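Local structure of tyrosine specific protein phosphatase (Trypanosoma cruzi, 4AZ1) at residues V222-S227 with G234-A239; I117-L122 with T192-H197. The protein probably removes phosphate from phosphotyrosine residues of proteins, as a member of the classical protein tyrosine phosphatase family. One frame throughout, in Å; residues are numbered along the deposited sequence.

Interaction 1: V222-S227 with G234-A239; sequences VVVHCS and GTLIGA. With FMT (formic acid), chain D.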
loop_
_atom_site.group_PDB
_atom_site.type_symbol
_atom_site.label_atom_id
_atom_site.label_comp_id
_atom_site.label_asym_id
_atom_site.label_seq_id
_atom_site.Cartn_x
_atom_site.Cartn_y
_atom_site.Cartn_z
ATOM N N VAL A 222 -13.650 3.952 -16.453
ATOM C CA VAL A 222 -12.936 5.063 -15.838
ATOM C C VAL A 222 -13.043 4.947 -14.316
ATOM O O VAL A 222 -14.145 4.825 -13.779
ATOM C CB VAL A 222 -13.550 6.402 -16.258
ATOM C CG1 VAL A 222 -12.943 7.539 -15.441
ATOM C CG2 VAL A 222 -13.359 6.617 -17.760
ATOM N N VAL A 223 -11.913 4.975 -13.615
ATOM C CA VAL A 223 -11.945 4.931 -12.156
ATOM C C VAL A 223 -12.170 6.333 -11.580
ATOM O O VAL A 223 -11.480 7.283 -11.958
ATOM C CB VAL A 223 -10.656 4.326 -11.568
ATOM C CG1 VAL A 223 -10.594 4.543 -10.040
ATOM C CG2 VAL A 223 -10.560 2.838 -11.904
ATOM N N VAL A 224 -13.139 6.462 -10.671
ATOM C CA VAL A 224 -13.429 7.742 -10.017
ATOM C C VAL A 224 -13.486 7.571 -8.499
ATOM O O VAL A 224 -14.204 6.703 -8.002
ATOM C CB VAL A 224 -14.787 8.306 -10.485
ATOM C CG1 VAL A 224 -14.997 9.715 -9.932
ATOM C CG2 VAL A 224 -14.866 8.305 -11.990
ATOM N N HIS A 225 -12.737 8.382 -7.757
ATOM C CA HIS A 225 -12.830 8.299 -6.302
ATOM C C HIS A 225 -12.771 9.669 -5.662
ATOM O O HIS A 225 -12.169 10.586 -6.207
ATOM C CB HIS A 225 -11.731 7.397 -5.708
ATOM C CG HIS A 225 -10.360 7.982 -5.769
ATOM N ND1 HIS A 225 -9.789 8.660 -4.713
ATOM C CD2 HIS A 225 -9.424 7.965 -6.758
ATOM C CE1 HIS A 225 -8.561 9.035 -5.042
ATOM N NE2 HIS A 225 -8.322 8.633 -6.280
ATOM N N CYS A 226 -13.437 9.803 -4.518
ATOM C CA CYS A 226 -13.246 10.958 -3.654
ATOM C C CYS A 226 -12.642 10.409 -2.375
ATOM O O CYS A 226 -11.601 9.757 -2.446
ATOM C CB CYS A 226 -14.554 11.706 -3.414
ATOM S SG CYS A 226 -15.993 10.668 -3.099
ATOM N N SER A 227 -13.268 10.622 -1.216
ATOM C CA SER A 227 -12.787 9.919 -0.009
ATOM C C SER A 227 -13.472 8.565 0.199
ATOM O O SER A 227 -12.805 7.524 0.209
ATOM C CB SER A 227 -12.869 10.785 1.257
ATOM O OG SER A 227 -12.265 10.114 2.380
ATOM N N GLY A 234 -20.099 10.292 -6.969
ATOM C CA GLY A 234 -21.447 10.100 -7.496
ATOM C C GLY A 234 -21.957 11.258 -8.344
ATOM O O GLY A 234 -22.597 11.036 -9.372
ATOM N N THR A 235 -21.666 12.490 -7.930
ATOM C CA THR A 235 -22.058 13.662 -8.712
ATOM C C THR A 235 -21.397 13.671 -10.087
ATOM O O THR A 235 -22.050 13.938 -11.114
ATOM C CB THR A 235 -21.665 14.964 -7.986
ATOM O OG1 THR A 235 -22.405 15.077 -6.764
ATOM C CG2 THR A 235 -21.932 16.182 -8.867
ATOM N N LEU A 236 -20.097 13.401 -10.111
ATOM C CA LEU A 236 -19.369 13.394 -11.371
ATOM C C LEU A 236 -19.966 12.382 -12.349
ATOM O O LEU A 236 -20.187 12.700 -13.513
ATOM C CB LEU A 236 -17.897 13.063 -11.136
ATOM C CG LEU A 236 -17.101 13.126 -12.445
ATOM C CD1 LEU A 236 -17.349 14.450 -13.121
ATOM C CD2 LEU A 236 -15.621 12.962 -12.191
ATOM N N ILE A 237 -20.202 11.160 -11.873
ATOM C CA ILE A 237 -20.732 10.105 -12.729
ATOM C C ILE A 237 -22.177 10.447 -13.133
ATOM O O ILE A 237 -22.571 10.248 -14.285
ATOM C CB ILE A 237 -20.630 8.713 -12.054
ATOM C CG1 ILE A 237 -19.157 8.345 -11.836
ATOM C CG2 ILE A 237 -21.295 7.648 -12.918
ATOM C CD1 ILE A 237 -18.922 7.156 -10.891
ATOM N N GLY A 238 -22.940 11.019 -12.204
ATOM C CA GLY A 238 -24.311 11.422 -12.497
ATOM C C GLY A 238 -24.395 12.529 -13.537
ATOM O O GLY A 238 -25.245 12.503 -14.440
ATOM N N ALA A 239 -23.512 13.514 -13.410
ATOM C CA ALA A 239 -23.467 14.616 -14.364
ATOM C C ALA A 239 -23.090 14.098 -15.749
ATOM O O ALA A 239 -23.672 14.525 -16.754
ATOM C CB ALA A 239 -22.484 15.700 -13.904
HETATM C C FMT D . -15.956 12.235 0.771
HETATM O O1 FMT D . -15.087 12.722 0.044
HETATM O O2 FMT D . -16.176 11.023 0.846
#
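Val224 turns CG1 anti to its backbone N (chi1 -173°), and Leu236 does the same with CG (chi1 -177°). Together with the second torsion of Leu236, these settings bring CD2 of Leu236 to 4.0 Å from Val224 CG1. The two side chains slant across each other, and each touches with one branch. The second methyl of Val224 serves the next helical residue. Its CG2 lies 4.3 Å from CG1 of Ile237, so the valine fork sits against two successive residues of helix 232-247. All three side chains are buried, and the contact is purely apolar and small. Other parts of the fold complete the layer: Leu236 also packs on Ile117 and on Leu206, Leu209 and Leu210 of helix 203-215, and Ile237 on Phe90.

Past Val224 the strand runs into a loop. His225 ND1 donates to the backbone O of Cys226 at 3.1 Å with an N-H...O angle of 158°. The donor lies in the carbonyl plane on a lone pair, and the acceptor lies close to the imidazole plane. The other ring nitrogen, NE2, bonds Tyr133 OH. Both ring nitrogens are thus engaged, which fixes the rotation of the imidazole. Ser227 N donates to O1 of a formic acid molecule at 3.1 Å. The formic acid, probably from the crystallisation liquor, is also held by Ala228 N and Arg232 NH2. Its O1 is 3.9 Å from Cys226 SG.

Val224 packs the strand before the loop against the helix after it. In this family the cysteine of the HCSAGIGR signature is the nucleophile, consistent with Cys226 here. The strand, the tight loop with that sequence and the helix that carries the chain on form the phosphate-binding P-loop of protein tyrosine phosphatases.

Interaction 2: I117-L122 with T192-H197; sequences IMVTKL and TGWPDH. With FMT (formic acid), chain G.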
loop_
_atom_site.group_PDB
_atom_site.type_symbol
_atom_site.label_atom_id
_atom_site.label_comp_id
_atom_site.label_asym_id
_atom_site.label_seq_id
_atom_site.Cartn_x
_atom_site.Cartn_y
_atom_site.Cartn_z
ATOM N N ILE A 117 -9.841 9.459 -12.046
ATOM C CA ILE A 117 -10.214 10.807 -11.668
ATOM C C ILE A 117 -10.392 10.861 -10.167
ATOM O O ILE A 117 -11.133 10.056 -9.596
ATOM C CB ILE A 117 -11.512 11.244 -12.336
ATOM C CG1 ILE A 117 -11.321 11.272 -13.851
ATOM C CG2 ILE A 117 -11.943 12.630 -11.823
ATOM C CD1 ILE A 117 -12.533 11.761 -14.586
ATOM N N MET A 118 -9.677 11.795 -9.537
ATOM C CA MET A 118 -9.702 11.964 -8.098
ATOM C C MET A 118 -10.335 13.323 -7.810
ATOM O O MET A 118 -9.814 14.358 -8.243
ATOM C CB MET A 118 -8.263 11.905 -7.541
ATOM C CG MET A 118 -8.192 12.164 -6.048
ATOM S SD MET A 118 -6.482 12.079 -5.485
ATOM C CE MET A 118 -6.709 12.634 -3.793
ATOM N N VAL A 119 -11.464 13.317 -7.099
ATOM C CA VAL A 119 -12.213 14.545 -6.852
ATOM C C VAL A 119 -12.173 14.967 -5.378
ATOM O O VAL A 119 -13.207 15.165 -4.732
ATOM C CB VAL A 119 -13.695 14.404 -7.338
ATOM C CG1 VAL A 119 -14.365 15.744 -7.359
ATOM C CG2 VAL A 119 -13.725 13.847 -8.746
ATOM N N THR A 120 -10.969 15.093 -4.844
ATOM C CA THR A 120 -10.785 15.544 -3.475
ATOM C C THR A 120 -9.336 15.979 -3.325
ATOM O O THR A 120 -8.482 15.570 -4.118
ATOM C CB THR A 120 -11.090 14.394 -2.450
ATOM O OG1 THR A 120 -10.943 14.881 -1.113
ATOM C CG2 THR A 120 -10.134 13.205 -2.655
ATOM N N LYS A 121 -9.056 16.810 -2.321
ATOM C CA LYS A 121 -7.686 16.926 -1.818
ATOM C C LYS A 121 -7.393 15.778 -0.866
ATOM O O LYS A 121 -8.317 15.102 -0.377
ATOM C CB LYS A 121 -7.462 18.248 -1.081
ATOM C CG LYS A 121 -7.656 19.474 -1.959
ATOM C CD LYS A 121 -7.179 20.705 -1.237
ATOM C CE LYS A 121 -8.325 21.641 -0.978
ATOM N NZ LYS A 121 -7.785 23.001 -0.719
ATOM N N LEU A 122 -6.105 15.580 -0.595
ATOM C CA LEU A 122 -5.644 14.589 0.373
ATOM C C LEU A 122 -6.209 14.905 1.754
ATOM O O LEU A 122 -6.582 13.991 2.500
ATOM C CB LEU A 122 -4.097 14.607 0.441
ATOM C CG LEU A 122 -3.397 14.132 -0.842
ATOM C CD1 LEU A 122 -1.867 14.447 -0.789
ATOM C CD2 LEU A 122 -3.637 12.636 -1.043
ATOM N N THR A 192 -9.055 19.631 -7.235
ATOM C CA THR A 192 -8.953 20.056 -5.835
ATOM C C THR A 192 -9.761 21.320 -5.545
ATOM O O THR A 192 -9.570 21.953 -4.501
ATOM C CB THR A 192 -7.480 20.354 -5.440
ATOM O OG1 THR A 192 -6.963 21.381 -6.292
ATOM C CG2 THR A 192 -6.615 19.123 -5.554
ATOM N N GLY A 193 -10.657 21.693 -6.455
ATOM C CA GLY A 193 -11.406 22.930 -6.288
ATOM C C GLY A 193 -12.847 22.712 -5.839
ATOM O O GLY A 193 -13.671 23.627 -5.913
ATOM N N TRP A 194 -13.158 21.503 -5.377
ATOM C CA TRP A 194 -14.491 21.200 -4.879
ATOM C C TRP A 194 -14.392 20.459 -3.532
ATOM O O TRP A 194 -14.264 19.233 -3.490
ATOM C CB TRP A 194 -15.247 20.365 -5.918
ATOM C CG TRP A 194 -16.628 19.988 -5.490
ATOM C CD1 TRP A 194 -17.332 20.509 -4.443
ATOM C CD2 TRP A 194 -17.482 19.008 -6.098
ATOM N NE1 TRP A 194 -18.567 19.928 -4.368
ATOM C CE2 TRP A 194 -18.686 18.998 -5.366
ATOM C CE3 TRP A 194 -17.346 18.145 -7.189
ATOM C CZ2 TRP A 194 -19.747 18.156 -5.686
ATOM C CZ3 TRP A 194 -18.403 17.304 -7.505
ATOM C CH2 TRP A 194 -19.586 17.322 -6.758
ATOM N N PRO A 195 -14.452 21.205 -2.420
ATOM C CA PRO A 195 -14.274 20.542 -1.120
ATOM C C PRO A 195 -15.536 19.774 -0.705
ATOM O O PRO A 195 -16.653 20.172 -1.077
ATOM C CB PRO A 195 -14.038 21.720 -0.162
ATOM C CG PRO A 195 -14.876 22.845 -0.768
ATOM C CD PRO A 195 -14.804 22.633 -2.288
ATOM N N ASP A 196 -15.367 18.681 0.036
ATOM C CA ASP A 196 -16.519 17.991 0.618
ATOM C C ASP A 196 -17.376 18.990 1.401
ATOM O O ASP A 196 -16.841 19.930 1.986
ATOM C CB ASP A 196 -16.058 16.872 1.548
ATOM C CG ASP A 196 -17.156 15.878 1.843
ATOM O OD1 ASP A 196 -18.239 15.966 1.201
ATOM O OD2 ASP A 196 -16.926 14.998 2.694
ATOM N N HIS A 197 -18.699 18.795 1.374
ATOM C CA HIS A 197 -19.681 19.703 2.011
ATOM C C HIS A 197 -19.840 21.044 1.298
ATOM O O HIS A 197 -20.568 21.905 1.784
ATOM C CB HIS A 197 -19.377 19.969 3.501
ATOM C CG HIS A 197 -19.396 18.739 4.359
ATOM N ND1 HIS A 197 -18.254 18.020 4.655
ATOM C CD2 HIS A 197 -20.408 18.114 5.001
ATOM C CE1 HIS A 197 -18.567 17.004 5.436
ATOM N NE2 HIS A 197 -19.868 17.034 5.661
HETATM C C FMT G . -3.739 17.871 -2.562
HETATM O O1 FMT G . -4.409 16.840 -2.629
HETATM O O2 FMT G . -4.100 18.883 -1.955
HETATM O O HOH W 1 -7.346 24.529 -3.816
#
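Lys121 reaches over Thr192 with its aliphatic chain, and the two side chains cross at about a right angle. Lys121 CB starts beside a formic acid molecule, 3.5 Å from its O2. CG makes the main contact, 3.6 Å from Thr192 CB. CD stays beside the same formic acid O2. The chain then bends (chi3 -116°), which helps bring CE to 3.7 Å from the backbone O of Thr192. At the tip, NZ and Thr192 O share a water through two long, weak bonds. The formic acid, probably from the crystallisation liquor, also takes a bond from Leu122 N to its O1 at 2.9 Å, and Gln190 NE2 binds it too.

Deeper in, Val119 CG1 lies 3.8 Å from Trp194 CE3. The methyl meets the indole obliquely. The far side of the tryptophan is tied down by NE1, which donates to Gly198 O, and its ring packs on Gln276 and Val279 of helix 274-288.

Thr120 OG1 lies 2.7 Å from Lys121 O, in the carbonyl plane and on a lone pair. It also bonds Glu124 OE2, and the two acceptors probably compete for its one hydrogen. OE2 accepts from Lys121 N as well. Asp196 OD2 forms a salt bridge with Lys129 NZ, and OD1 forms one with Arg273 NE.

This contact packs the chain leaving the central strand 115-118 against segment 192-197, which contains the WPD motif of the WPD loop of classical protein tyrosine phosphatases.

How the interactions relate
Interaction 1 and interaction 2 have centres about 11 Å apart, and each has one segment on the central sheet. Strands 222-225 and 115-118 run side by side in it, with probable hydrogen bonds from Ile117 N to Val223 O (2.7 Å) and from Val119 N to His225 O (3.0 Å). A second junction lies between the helix after the P-loop and the WPD loop. There Thr235 CG2 touches Trp194 CH2 at 3.4 Å. Arg232 also bridges them: it bonds the formic acid beside Cys226 and the backbone O of Trp194. The two contacts thus lie beside the P-loop and the WPD loop, which in this family line one active site.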